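PDB 2ZWS: neutral ceramidase from Pseudomonas aeruginosa, which hydrolyses the N-acyl linkage of ceramides to give sphingosine and free fatty acid, and also runs the reverse synthesis, using a bound zinc ion. Local coordinates for residues M92-H97 with V437-A442. Numbering follows the deposited sequence.
With ZN (zinc ion), chain B.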
# COMPACT_ATOMS: atom_id res chain seq x y z
N MET A 92 5.59 -8.67 9.76
CA MET A 92 4.65 -8.78 8.63
C MET A 92 4.54 -7.43 7.96
O MET A 92 4.27 -6.44 8.61
CB MET A 92 3.26 -9.25 9.08
CG MET A 92 2.29 -9.48 7.94
SD MET A 92 0.66 -10.05 8.48
CE MET A 92 1.07 -11.65 9.21
N LEU A 93 4.73 -7.41 6.64
CA LEU A 93 4.62 -6.17 5.86
C LEU A 93 3.46 -6.30 4.91
O LEU A 93 3.37 -7.31 4.22
CB LEU A 93 5.91 -5.94 5.05
CG LEU A 93 7.25 -5.97 5.78
CD1 LEU A 93 8.37 -5.68 4.79
CD2 LEU A 93 7.31 -4.97 6.95
N ALA A 94 2.54 -5.35 4.89
CA ALA A 94 1.38 -5.41 4.01
C ALA A 94 1.17 -4.07 3.34
O ALA A 94 1.75 -3.05 3.76
CB ALA A 94 0.18 -5.82 4.79
N ALA A 95 0.39 -4.06 2.27
CA ALA A 95 0.15 -2.83 1.52
C ALA A 95 -1.34 -2.55 1.36
O ALA A 95 -2.17 -3.49 1.32
CB ALA A 95 0.77 -3.00 0.14
N THR A 96 -1.65 -1.27 1.18
CA THR A 96 -3.03 -0.82 0.99
C THR A 96 -3.51 -1.02 -0.47
O THR A 96 -4.73 -0.94 -0.74
CB THR A 96 -3.16 0.69 1.24
OG1 THR A 96 -2.30 1.37 0.30
CG2 THR A 96 -2.87 1.06 2.69
N HIS A 97 -2.56 -1.21 -1.39
CA HIS A 97 -2.88 -1.39 -2.83
C HIS A 97 -3.34 -0.09 -3.49
O HIS A 97 -4.10 -0.10 -4.46
CB HIS A 97 -3.87 -2.52 -3.04
CG HIS A 97 -3.88 -3.09 -4.42
ND1 HIS A 97 -2.74 -3.30 -5.15
CD2 HIS A 97 -4.91 -3.61 -5.14
CE1 HIS A 97 -3.08 -3.88 -6.30
NE2 HIS A 97 -4.39 -4.09 -6.31
N VAL A 437 -8.24 -13.40 10.42
CA VAL A 437 -8.22 -12.25 9.52
C VAL A 437 -7.26 -12.55 8.37
O VAL A 437 -6.11 -12.92 8.61
CB VAL A 437 -7.75 -10.98 10.24
CG1 VAL A 437 -7.64 -9.83 9.24
CG2 VAL A 437 -8.74 -10.60 11.33
N PHE A 438 -7.73 -12.41 7.14
CA PHE A 438 -6.92 -12.71 5.98
C PHE A 438 -6.38 -11.41 5.40
O PHE A 438 -7.15 -10.62 4.90
CB PHE A 438 -7.79 -13.43 4.95
CG PHE A 438 -7.03 -13.90 3.75
CD1 PHE A 438 -6.54 -15.19 3.67
CD2 PHE A 438 -6.79 -13.03 2.68
CE1 PHE A 438 -5.81 -15.63 2.55
CE2 PHE A 438 -6.09 -13.46 1.55
CZ PHE A 438 -5.59 -14.76 1.49
N ASN A 439 -5.08 -11.16 5.52
CA ASN A 439 -4.49 -9.94 4.96
C ASN A 439 -3.72 -10.27 3.69
O ASN A 439 -2.62 -10.79 3.76
CB ASN A 439 -3.57 -9.31 6.04
CG ASN A 439 -3.20 -7.85 5.74
OD1 ASN A 439 -3.07 -7.42 4.57
ND2 ASN A 439 -3.01 -7.10 6.80
N GLY A 440 -4.32 -10.00 2.52
CA GLY A 440 -3.65 -10.12 1.21
C GLY A 440 -2.62 -9.01 1.06
O GLY A 440 -2.49 -8.14 1.94
N TYR A 441 -1.89 -9.02 -0.06
CA TYR A 441 -0.88 -7.98 -0.35
C TYR A 441 0.21 -7.93 0.73
O TYR A 441 0.72 -6.85 1.03
CB TYR A 441 -1.51 -6.59 -0.48
CG TYR A 441 -2.70 -6.55 -1.41
CD1 TYR A 441 -2.53 -6.33 -2.77
CD2 TYR A 441 -4.00 -6.75 -0.92
CE1 TYR A 441 -3.65 -6.30 -3.65
CE2 TYR A 441 -5.11 -6.74 -1.76
CZ TYR A 441 -4.93 -6.52 -3.12
OH TYR A 441 -6.04 -6.53 -3.91
N ALA A 442 0.58 -9.08 1.28
CA ALA A 442 1.60 -9.10 2.36
C ALA A 442 2.89 -9.82 1.96
O ALA A 442 2.84 -10.93 1.38
CB ALA A 442 1.03 -9.75 3.63
ZN ZN B . -5.39 -5.27 -7.83
O HOH W 1 -4.71 -3.90 -9.29
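Tyr441 lays one rim atom over the imidazole of His97: its CE1 sits above the middle of the ring, 3.3 Å from His97 CG. The planes meet obliquely at 34°, with the ring centroids 4.3 Å apart. In return, His97 CB makes a CH-pi contact over the tyrosine face, displaced toward its rim. With CG anti to the backbone N (chi1 -160°), the His97 ring lies against Tyr441. The imidazole is held at both nitrogens: NE2 binds the zinc ion at 2.2 Å, and ND1 is hydrogen-bonded to the carbonyl of Gly64. Tyr441 OH hydrogen-bonds to Glu411, itself a zinc ligand alongside His204 and Tyr448, so the tyrosine is a second-shell residue packed on one ligand and bonded to another. The end of strand 91-95, which pairs in parallel with strand 55-61, meets the turn after strand 435-439, an edge strand of a different sheet parallel to 403-407; a single beta bridge, Ala94 with Ala442, joins the two. Here Ala95 N gives a weak, bent hydrogen bond to Tyr441 O (3.1 Å, 134° at the hydrogen), and Ala442 CA makes a CA-H...O contact with Leu93 O at 3.1 Å. The methyls of Ala94 and Ala442 touch, CB to CB, at 4.2 Å.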